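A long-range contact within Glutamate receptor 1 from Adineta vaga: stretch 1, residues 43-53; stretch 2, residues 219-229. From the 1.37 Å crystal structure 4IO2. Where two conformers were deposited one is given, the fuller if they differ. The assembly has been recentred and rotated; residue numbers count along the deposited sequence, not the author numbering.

Stretch 1, residues 43-53: DLIEYLRDKMG
Stretch 2, residues 219-229: KDLDVNILSLR

A single water ties the last turn of one helix to the other: water 1 donates to Met52 O at 2.8 Å and to Asp220 OD2 at 2.7 Å, so a carbonyl near a helix end is satisfied across the contact. Beside it, Met52 CE lies 3.3 Å from the same Asp220 OD2.

Residues 43-52 and 219-229 are helical, with i to i+4 backbone bonds throughout, the first helix beginning earlier in the chain and the second running on at both ends. Met52 loosens to phi/psi -105/-23 before Gly53 leaves the first helix at 77/17, a positive phi that favours glycine. The axes approach to 10.6 Å, and their N-to-C directions make an angle of 115°. The register is set by Leu48 CA to Asn224 CA, 7.1 Å, and Tyr47 CA to Leu228 CA, 8.3 Å.

The packing rule is a knob in a hole. Leu228 (chi1 m, chi2 t) points toward the first helix and sits among Leu44, Tyr47, Leu48 and Lys51. Its CD1 is 3.7 Å from Leu44 CD1, 3.8 Å from Leu48 CD2 and 4.1 Å from Tyr47 CB, while its CD2 meets Lys51 CD at 3.7 Å. Leu48 (m, t) leaves its backbone sideways, yet its tip comes nearer, placing CD1 4.3 Å from Leu221 CD1. Leu221 (t, p) also receives Met52 (m, t, p), with Met52 SD 4.2 Å from Leu221 CD1.

Polar atoms border this apolar patch. Lys51 (m, t, p, then 132°) passes Leu228 at its CD and ends in a hydrogen bond, NZ donating to Ser227 OG at 2.9 Å; Ser227 is t. Asn224 (chi1 -82°, chi2 -84°) donates one hydrogen bond within its own helix, from ND2 to Asp220 O at 2.8 Å, while Asn224 CG packs 3.4 Å from Met52 CG. The two stretches bury 488 Å² between them, both sides summed.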

# COMPACT_ATOMS: atom_id res chain seq x y z
N ASP A 43 18.28 -5.85 -7.81
CA ASP A 43 17.81 -5.32 -9.08
C ASP A 43 17.11 -3.96 -8.88
O ASP A 43 17.24 -3.03 -9.70
CB ASP A 43 16.83 -6.28 -9.79
CG ASP A 43 17.48 -7.52 -10.33
OD1 ASP A 43 18.72 -7.68 -10.30
OD2 ASP A 43 16.70 -8.34 -10.89
N LEU A 44 16.33 -3.85 -7.81
CA LEU A 44 15.65 -2.59 -7.51
C LEU A 44 16.68 -1.46 -7.28
O LEU A 44 16.50 -0.34 -7.78
CB LEU A 44 14.74 -2.77 -6.27
CG LEU A 44 14.07 -1.49 -5.78
CD1 LEU A 44 13.22 -0.82 -6.87
CD2 LEU A 44 13.27 -1.78 -4.55
N ILE A 45 17.76 -1.73 -6.53
CA ILE A 45 18.79 -0.73 -6.31
C ILE A 45 19.35 -0.26 -7.67
O ILE A 45 19.58 0.91 -7.86
CB ILE A 45 19.92 -1.31 -5.42
CG1 ILE A 45 19.41 -1.45 -3.98
CG2 ILE A 45 21.17 -0.46 -5.46
CD1 ILE A 45 20.27 -2.38 -3.08
N GLU A 46 19.62 -1.18 -8.58
CA GLU A 46 20.11 -0.80 -9.89
C GLU A 46 19.12 0.07 -10.68
O GLU A 46 19.52 1.04 -11.33
CB GLU A 46 20.50 -2.05 -10.69
CG GLU A 46 21.03 -1.77 -12.08
CD GLU A 46 22.23 -0.82 -12.09
OE1 GLU A 46 22.93 -0.70 -11.06
OE2 GLU A 46 22.46 -0.20 -13.15
N TYR A 47 17.83 -0.25 -10.64
CA TYR A 47 16.85 0.57 -11.36
C TYR A 47 16.81 1.96 -10.74
O TYR A 47 16.77 2.98 -11.45
CB TYR A 47 15.44 -0.03 -11.23
CG TYR A 47 15.10 -1.11 -12.24
CD1 TYR A 47 14.90 -0.80 -13.57
CD2 TYR A 47 14.94 -2.44 -11.84
CE1 TYR A 47 14.56 -1.78 -14.48
CE2 TYR A 47 14.60 -3.42 -12.76
CZ TYR A 47 14.42 -3.08 -14.07
OH TYR A 47 14.08 -4.03 -15.04
N LEU A 48 16.85 2.05 -9.42
CA LEU A 48 16.84 3.36 -8.77
C LEU A 48 18.15 4.15 -9.04
O LEU A 48 18.13 5.36 -9.31
CB LEU A 48 16.66 3.23 -7.27
CG LEU A 48 15.25 2.79 -6.84
CD1 LEU A 48 15.28 2.41 -5.39
CD2 LEU A 48 14.27 3.92 -7.10
N ARG A 49 19.29 3.46 -9.02
CA ARG A 49 20.58 4.09 -9.23
C ARG A 49 20.62 4.67 -10.64
O ARG A 49 21.09 5.80 -10.84
CB ARG A 49 21.70 3.07 -9.03
CG ARG A 49 23.10 3.64 -9.12
CD ARG A 49 24.16 2.61 -9.51
NE ARG A 49 23.95 2.06 -10.84
CZ ARG A 49 24.23 2.68 -11.99
NH1 ARG A 49 24.76 3.90 -12.03
NH2 ARG A 49 23.97 2.05 -13.13
N ASP A 50 20.13 3.91 -11.63
CA ASP A 50 20.15 4.38 -13.02
C ASP A 50 19.29 5.62 -13.20
O ASP A 50 19.68 6.52 -13.94
CB ASP A 50 19.66 3.29 -13.97
CG ASP A 50 20.65 2.13 -14.09
OD1 ASP A 50 21.77 2.24 -13.55
OD2 ASP A 50 20.30 1.11 -14.74
N LYS A 51 18.15 5.69 -12.53
CA LYS A 51 17.27 6.85 -12.67
C LYS A 51 17.71 8.06 -11.84
O LYS A 51 17.53 9.19 -12.26
CB LYS A 51 15.83 6.48 -12.25
CG LYS A 51 15.11 5.56 -13.20
CD LYS A 51 13.68 5.29 -12.75
CE LYS A 51 12.74 6.44 -13.14
NZ LYS A 51 11.50 5.92 -13.79
N MET A 52 18.32 7.81 -10.69
CA MET A 52 18.60 8.88 -9.73
C MET A 52 20.05 9.31 -9.68
O MET A 52 20.36 10.42 -9.24
CB MET A 52 18.16 8.42 -8.34
CG MET A 52 16.65 8.12 -8.27
SD MET A 52 16.17 7.45 -6.68
CE MET A 52 16.32 8.98 -5.80
N GLY A 53 20.95 8.44 -10.12
CA GLY A 53 22.36 8.79 -10.24
C GLY A 53 23.15 8.84 -8.95
O GLY A 53 24.25 9.39 -8.93
N LYS A 219 11.67 13.34 -1.07
CA LYS A 219 10.86 13.52 -2.28
C LYS A 219 11.50 12.82 -3.47
O LYS A 219 10.83 12.15 -4.26
CB LYS A 219 10.63 15.00 -2.57
CG LYS A 219 9.74 15.29 -3.81
CD LYS A 219 9.68 16.75 -4.08
CE LYS A 219 10.89 17.17 -4.86
NZ LYS A 219 10.66 18.52 -5.43
N ASP A 220 12.80 12.97 -3.64
CA ASP A 220 13.45 12.36 -4.82
C ASP A 220 13.26 10.86 -4.83
O ASP A 220 12.90 10.27 -5.85
CB ASP A 220 14.97 12.77 -4.86
CG ASP A 220 15.69 12.45 -6.19
OD1 ASP A 220 15.09 12.51 -7.28
OD2 ASP A 220 16.93 12.23 -6.17
N LEU A 221 13.43 10.23 -3.67
CA LEU A 221 13.28 8.79 -3.60
C LEU A 221 11.82 8.42 -3.88
O LEU A 221 11.54 7.49 -4.66
CB LEU A 221 13.77 8.22 -2.27
CG LEU A 221 13.59 6.72 -2.08
CD1 LEU A 221 14.37 5.94 -3.16
CD2 LEU A 221 14.00 6.32 -0.70
N ASP A 222 10.88 9.09 -3.23
CA ASP A 222 9.46 8.76 -3.37
C ASP A 222 8.98 8.90 -4.82
O ASP A 222 8.27 8.04 -5.34
CB ASP A 222 8.59 9.63 -2.43
CG ASP A 222 8.54 9.12 -1.00
OD1 ASP A 222 9.09 8.02 -0.69
OD2 ASP A 222 7.98 9.87 -0.16
N VAL A 223 9.30 10.02 -5.47
CA VAL A 223 8.89 10.22 -6.85
C VAL A 223 9.41 9.09 -7.74
O VAL A 223 8.70 8.60 -8.63
CB VAL A 223 9.36 11.60 -7.35
CG1 VAL A 223 9.25 11.75 -8.87
CG2 VAL A 223 8.57 12.71 -6.64
N ASN A 224 10.65 8.68 -7.53
CA ASN A 224 11.21 7.63 -8.32
C ASN A 224 10.60 6.25 -8.04
O ASN A 224 10.41 5.47 -8.97
CB ASN A 224 12.73 7.62 -8.18
CG ASN A 224 13.38 8.62 -9.07
OD1 ASN A 224 13.61 8.35 -10.25
ND2 ASN A 224 13.65 9.80 -8.54
N ILE A 225 10.33 5.92 -6.78
CA ILE A 225 9.62 4.68 -6.50
C ILE A 225 8.26 4.66 -7.19
O ILE A 225 7.90 3.65 -7.80
CB ILE A 225 9.44 4.47 -4.97
CG1 ILE A 225 10.77 4.23 -4.32
CG2 ILE A 225 8.44 3.32 -4.68
CD1 ILE A 225 10.68 4.38 -2.83
N LEU A 226 7.53 5.75 -7.11
CA LEU A 226 6.17 5.81 -7.70
C LEU A 226 6.26 5.70 -9.22
O LEU A 226 5.42 5.10 -9.84
CB LEU A 226 5.51 7.10 -7.26
CG LEU A 226 5.10 7.08 -5.79
CD1 LEU A 226 4.81 8.50 -5.27
CD2 LEU A 226 3.90 6.17 -5.59
N SER A 227 7.29 6.26 -9.83
CA SER A 227 7.49 6.11 -11.26
C SER A 227 7.78 4.65 -11.62
O SER A 227 7.24 4.16 -12.62
CB SER A 227 8.63 7.02 -11.73
OG SER A 227 8.83 6.83 -13.11
N LEU A 228 8.61 3.95 -10.84
CA LEU A 228 8.81 2.53 -11.09
C LEU A 228 7.52 1.73 -10.95
O LEU A 228 7.29 0.76 -11.68
CB LEU A 228 9.88 1.94 -10.16
CG LEU A 228 11.33 2.44 -10.29
CD1 LEU A 228 12.24 1.70 -9.35
CD2 LEU A 228 11.84 2.30 -11.74
N ARG A 229 6.67 2.11 -10.00
CA ARG A 229 5.37 1.48 -9.85
C ARG A 229 4.53 1.71 -11.12
O ARG A 229 4.03 0.74 -11.76
CB ARG A 229 4.70 2.07 -8.59
CG ARG A 229 3.31 1.48 -8.18
CD ARG A 229 2.56 2.36 -7.12
NE ARG A 229 3.15 2.27 -5.79
CZ ARG A 229 2.63 2.81 -4.68
NH1 ARG A 229 1.50 3.49 -4.70
NH2 ARG A 229 3.28 2.67 -3.54
O HOH W 1 18.70 12.43 -8.24